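Local coordinates for protein BamaA.19900.a (Balamuthia mandrillaris, PDB 6VZZ) that binds beta-D-glucopyranose and, as a glucokinase of the actin-like ATPase clan, probably phosphorylates glucose at the expense of ATP, at residues A[309-321]-A[345-359]. Sequence-based numbering, arbitrary orientation.
Sequences MMLHFKFLMRIAK and FLEQNLESLRAEFFD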
# COMPACT_ATOMS: atom_id res chain seq x y z
N MET A 309 -17.54 2.33 -20.09
CA MET A 309 -17.22 1.14 -19.31
C MET A 309 -15.77 0.71 -19.53
O MET A 309 -15.08 0.30 -18.59
CB MET A 309 -18.18 0.01 -19.68
CG MET A 309 -18.23 -1.14 -18.72
SD MET A 309 -19.10 -0.69 -17.21
CE MET A 309 -18.96 -2.20 -16.27
N MET A 310 -15.30 0.82 -20.78
CA MET A 310 -13.89 0.57 -21.08
C MET A 310 -12.97 1.40 -20.20
O MET A 310 -12.03 0.88 -19.59
CB MET A 310 -13.64 0.87 -22.56
CG MET A 310 -12.38 0.27 -23.13
SD MET A 310 -12.41 -1.53 -22.99
CE MET A 310 -11.24 -1.75 -21.65
N LEU A 311 -13.22 2.71 -20.13
CA LEU A 311 -12.38 3.58 -19.32
C LEU A 311 -12.55 3.28 -17.84
O LEU A 311 -11.59 3.33 -17.07
CB LEU A 311 -12.70 5.04 -19.61
CG LEU A 311 -12.21 5.54 -20.96
CD1 LEU A 311 -13.18 6.55 -21.52
CD2 LEU A 311 -10.84 6.15 -20.79
N HIS A 312 -13.79 2.98 -17.44
CA HIS A 312 -14.07 2.58 -16.06
C HIS A 312 -13.16 1.43 -15.65
O HIS A 312 -12.39 1.53 -14.69
CB HIS A 312 -15.55 2.20 -15.96
CG HIS A 312 -15.97 1.68 -14.63
ND1 HIS A 312 -16.04 2.47 -13.50
CD2 HIS A 312 -16.39 0.45 -14.24
CE1 HIS A 312 -16.46 1.75 -12.48
NE2 HIS A 312 -16.68 0.52 -12.90
N PHE A 313 -13.17 0.34 -16.43
CA PHE A 313 -12.37 -0.82 -16.08
C PHE A 313 -10.89 -0.59 -16.36
O PHE A 313 -10.04 -1.20 -15.70
CB PHE A 313 -12.87 -2.05 -16.82
CG PHE A 313 -13.83 -2.85 -16.01
CD1 PHE A 313 -13.40 -3.52 -14.88
CD2 PHE A 313 -15.16 -2.91 -16.35
CE1 PHE A 313 -14.27 -4.26 -14.12
CE2 PHE A 313 -16.05 -3.64 -15.58
CZ PHE A 313 -15.60 -4.31 -14.46
N LYS A 314 -10.57 0.28 -17.31
CA LYS A 314 -9.17 0.62 -17.54
C LYS A 314 -8.55 1.20 -16.28
O LYS A 314 -7.45 0.80 -15.87
CB LYS A 314 -9.04 1.59 -18.71
CG LYS A 314 -7.61 1.99 -18.99
CD LYS A 314 -7.36 2.23 -20.47
CE LYS A 314 -7.81 3.61 -20.90
NZ LYS A 314 -7.29 3.97 -22.26
N PHE A 315 -9.25 2.11 -15.61
CA PHE A 315 -8.67 2.71 -14.42
C PHE A 315 -8.69 1.75 -13.24
O PHE A 315 -7.83 1.84 -12.36
CB PHE A 315 -9.38 4.02 -14.08
CG PHE A 315 -8.85 5.19 -14.84
CD1 PHE A 315 -9.29 5.45 -16.13
CD2 PHE A 315 -7.88 6.02 -14.29
CE1 PHE A 315 -8.78 6.52 -16.86
CE2 PHE A 315 -7.37 7.08 -15.00
CZ PHE A 315 -7.83 7.34 -16.29
N LEU A 316 -9.65 0.82 -13.20
CA LEU A 316 -9.56 -0.25 -12.22
C LEU A 316 -8.29 -1.07 -12.44
O LEU A 316 -7.58 -1.40 -11.48
CB LEU A 316 -10.80 -1.14 -12.28
CG LEU A 316 -10.68 -2.41 -11.41
CD1 LEU A 316 -10.71 -2.05 -9.94
CD2 LEU A 316 -11.76 -3.40 -11.75
N MET A 317 -7.98 -1.40 -13.70
CA MET A 317 -6.75 -2.13 -13.97
C MET A 317 -5.51 -1.31 -13.63
O MET A 317 -4.48 -1.88 -13.26
CB MET A 317 -6.71 -2.57 -15.43
CG MET A 317 -7.71 -3.65 -15.80
SD MET A 317 -7.42 -5.21 -14.95
CE MET A 317 -8.84 -5.29 -13.86
N ARG A 318 -5.57 0.03 -13.75
CA ARG A 318 -4.38 0.83 -13.49
C ARG A 318 -4.06 0.89 -12.00
O ARG A 318 -2.89 0.80 -11.61
CB ARG A 318 -4.54 2.23 -14.05
CG ARG A 318 -3.28 3.07 -13.89
CD ARG A 318 -3.32 4.28 -14.81
NE ARG A 318 -3.80 3.90 -16.13
CZ ARG A 318 -4.23 4.75 -17.06
NH1 ARG A 318 -4.66 4.29 -18.22
NH2 ARG A 318 -4.24 6.06 -16.81
N ILE A 319 -5.07 1.07 -11.15
CA ILE A 319 -4.79 1.08 -9.71
C ILE A 319 -4.38 -0.32 -9.25
O ILE A 319 -3.50 -0.48 -8.41
CB ILE A 319 -6.00 1.63 -8.93
CG1 ILE A 319 -5.72 1.68 -7.42
CG2 ILE A 319 -7.24 0.80 -9.16
CD1 ILE A 319 -4.44 2.39 -7.03
N ALA A 320 -4.99 -1.36 -9.83
CA ALA A 320 -4.62 -2.71 -9.45
C ALA A 320 -3.18 -3.02 -9.85
O ALA A 320 -2.44 -3.64 -9.08
CB ALA A 320 -5.60 -3.72 -10.06
N LYS A 321 -2.78 -2.59 -11.06
CA LYS A 321 -1.41 -2.78 -11.51
C LYS A 321 -0.42 -2.18 -10.51
O LYS A 321 0.50 -2.86 -10.04
CB LYS A 321 -1.23 -2.14 -12.89
CG LYS A 321 0.21 -2.00 -13.34
CD LYS A 321 0.42 -0.73 -14.13
CE LYS A 321 -0.80 -0.39 -14.97
NZ LYS A 321 -0.57 0.75 -15.92
N PHE A 345 -18.57 -8.40 -19.51
CA PHE A 345 -17.89 -7.28 -20.15
C PHE A 345 -16.38 -7.44 -20.07
O PHE A 345 -15.67 -7.17 -21.04
CB PHE A 345 -18.29 -5.95 -19.50
CG PHE A 345 -17.56 -4.77 -20.06
CD1 PHE A 345 -18.05 -4.11 -21.18
CD2 PHE A 345 -16.36 -4.35 -19.51
CE1 PHE A 345 -17.36 -3.03 -21.73
CE2 PHE A 345 -15.66 -3.28 -20.06
CZ PHE A 345 -16.17 -2.62 -21.17
N LEU A 346 -15.90 -7.91 -18.92
CA LEU A 346 -14.47 -8.08 -18.71
C LEU A 346 -13.87 -9.07 -19.71
O LEU A 346 -12.80 -8.82 -20.29
CB LEU A 346 -14.25 -8.53 -17.27
CG LEU A 346 -13.02 -8.20 -16.46
CD1 LEU A 346 -13.30 -8.52 -15.00
CD2 LEU A 346 -11.84 -9.02 -16.97
N GLU A 347 -14.56 -10.19 -19.96
CA GLU A 347 -14.06 -11.17 -20.92
C GLU A 347 -14.21 -10.70 -22.37
O GLU A 347 -13.39 -11.06 -23.22
CB GLU A 347 -14.76 -12.51 -20.73
CG GLU A 347 -14.29 -13.27 -19.50
CD GLU A 347 -12.87 -13.81 -19.65
OE1 GLU A 347 -12.30 -13.72 -20.76
OE2 GLU A 347 -12.33 -14.34 -18.66
N GLN A 348 -15.24 -9.90 -22.67
CA GLN A 348 -15.35 -9.38 -24.03
C GLN A 348 -14.22 -8.43 -24.36
O GLN A 348 -13.87 -8.27 -25.54
CB GLN A 348 -16.68 -8.67 -24.24
CG GLN A 348 -17.91 -9.52 -24.06
CD GLN A 348 -19.17 -8.68 -24.03
OE1 GLN A 348 -19.17 -7.54 -23.56
NE2 GLN A 348 -20.26 -9.24 -24.55
N ASN A 349 -13.63 -7.79 -23.36
CA ASN A 349 -12.61 -6.76 -23.56
C ASN A 349 -11.30 -7.14 -22.88
O ASN A 349 -10.59 -6.28 -22.35
CB ASN A 349 -13.13 -5.42 -23.07
CG ASN A 349 -14.36 -4.97 -23.83
OD1 ASN A 349 -14.25 -4.43 -24.94
ND2 ASN A 349 -15.54 -5.22 -23.27
N LEU A 350 -10.96 -8.42 -22.92
CA LEU A 350 -9.83 -8.93 -22.15
C LEU A 350 -8.51 -8.31 -22.60
O LEU A 350 -7.71 -7.88 -21.76
CB LEU A 350 -9.78 -10.45 -22.26
CG LEU A 350 -8.77 -11.14 -21.33
CD1 LEU A 350 -9.24 -11.07 -19.89
CD2 LEU A 350 -8.56 -12.57 -21.78
N GLU A 351 -8.26 -8.27 -23.92
CA GLU A 351 -7.01 -7.71 -24.42
C GLU A 351 -6.84 -6.26 -24.00
O GLU A 351 -5.75 -5.84 -23.60
CB GLU A 351 -6.93 -7.80 -25.95
CG GLU A 351 -7.38 -9.11 -26.57
CD GLU A 351 -8.86 -9.13 -26.94
OE1 GLU A 351 -9.66 -8.34 -26.36
OE2 GLU A 351 -9.23 -9.93 -27.82
N SER A 352 -7.91 -5.47 -24.09
CA SER A 352 -7.82 -4.07 -23.68
C SER A 352 -7.47 -3.96 -22.20
O SER A 352 -6.69 -3.08 -21.81
CB SER A 352 -9.14 -3.37 -23.97
OG SER A 352 -9.63 -3.78 -25.24
N LEU A 353 -8.01 -4.84 -21.37
CA LEU A 353 -7.71 -4.78 -19.95
C LEU A 353 -6.28 -5.22 -19.66
O LEU A 353 -5.60 -4.61 -18.84
CB LEU A 353 -8.70 -5.64 -19.16
CG LEU A 353 -10.14 -5.15 -19.28
CD1 LEU A 353 -11.00 -5.96 -18.35
CD2 LEU A 353 -10.25 -3.66 -18.95
N ARG A 354 -5.83 -6.28 -20.33
CA ARG A 354 -4.46 -6.75 -20.14
C ARG A 354 -3.45 -5.73 -20.67
O ARG A 354 -2.41 -5.51 -20.05
CB ARG A 354 -4.25 -8.08 -20.85
CG ARG A 354 -5.00 -9.24 -20.24
CD ARG A 354 -4.76 -10.47 -21.08
NE ARG A 354 -3.36 -10.87 -21.07
CZ ARG A 354 -2.82 -11.66 -20.14
NH1 ARG A 354 -3.57 -12.11 -19.14
NH2 ARG A 354 -1.54 -12.00 -20.21
N ALA A 355 -3.74 -5.12 -21.81
CA ALA A 355 -2.85 -4.07 -22.30
C ALA A 355 -2.64 -2.99 -21.25
O ALA A 355 -1.53 -2.48 -21.08
CB ALA A 355 -3.42 -3.47 -23.59
N GLU A 356 -3.70 -2.66 -20.50
CA GLU A 356 -3.57 -1.67 -19.44
C GLU A 356 -2.80 -2.23 -18.24
O GLU A 356 -1.92 -1.56 -17.70
CB GLU A 356 -4.96 -1.20 -19.00
CG GLU A 356 -4.95 -0.37 -17.72
CD GLU A 356 -4.07 0.85 -17.81
OE1 GLU A 356 -3.42 1.19 -16.80
OE2 GLU A 356 -4.00 1.48 -18.89
N PHE A 357 -3.12 -3.47 -17.83
CA PHE A 357 -2.55 -3.99 -16.59
C PHE A 357 -1.05 -4.23 -16.71
O PHE A 357 -0.31 -4.01 -15.74
CB PHE A 357 -3.27 -5.28 -16.20
CG PHE A 357 -2.75 -5.89 -14.92
CD1 PHE A 357 -3.13 -5.38 -13.69
CD2 PHE A 357 -1.86 -6.96 -14.95
CE1 PHE A 357 -2.65 -5.93 -12.51
CE2 PHE A 357 -1.37 -7.51 -13.79
CZ PHE A 357 -1.76 -7.00 -12.56
N PHE A 358 -0.57 -4.67 -17.86
CA PHE A 358 0.87 -4.88 -18.05
C PHE A 358 1.58 -3.66 -18.64
O PHE A 358 2.74 -3.77 -19.05
CB PHE A 358 1.10 -6.11 -18.93
CG PHE A 358 0.56 -7.36 -18.34
CD1 PHE A 358 1.20 -7.98 -17.27
CD2 PHE A 358 -0.63 -7.91 -18.81
CE1 PHE A 358 0.70 -9.12 -16.70
CE2 PHE A 358 -1.14 -9.07 -18.24
CZ PHE A 358 -0.48 -9.67 -17.18
N ASP A 359 0.93 -2.49 -18.68
CA ASP A 359 1.54 -1.26 -19.18
C ASP A 359 2.35 -0.62 -18.05
O ASP A 359 1.89 0.28 -17.33
CB ASP A 359 0.45 -0.33 -19.72
CG ASP A 359 0.97 1.01 -20.23
OD1 ASP A 359 2.14 1.36 -20.00
OD2 ASP A 359 0.18 1.72 -20.89
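The CA atoms of Met-310, Lys-314 and Met-317 lie opposite those of Asn-349 (the N-cap of helix 350-357), Leu-353 and Phe-357, the axes 8.6 Å apart at closest approach and crossing at -35°. At the start, Met-309 lays its CG over the centre of the Phe-345 ring, 3.5 Å from CZ, a CH-pi contact with SD farther out above the same face. The Phe-313 and Phe-345 rings meet rim to rim, their planes 21° apart. Met-310, bent at chi2 and chi3, carries its CE to Leu-353 CD2 and Ser-352 CB, and Leu-353 CD2 also touches Phe-313 CB. Toward the other end the Phe-357 ring turns its edge to Met-317 O, and Glu-356 is a knob among Lys-314, Met-317, Arg-318 and Lys-321. Arg-318 grips it side-on from above the carboxylate plane, NE to Glu-356 OE1 at 2.8 Å and NH1 to Glu-356 OE2 at 3.0 Å. Lys-321 NZ reaches Glu-356 OE1 (3.0 Å) from the opposite face and also bonds Asp-359 O (2.9 Å). Glu-237 pairs with both Arg-318 NH1 and Lys-314 NZ. Helix 303-327 thus joins 343-348 and 350-357 on one side of strand 331-335, ionic beside Glu-356, whose buried carboxylate two cations probably keep ionised.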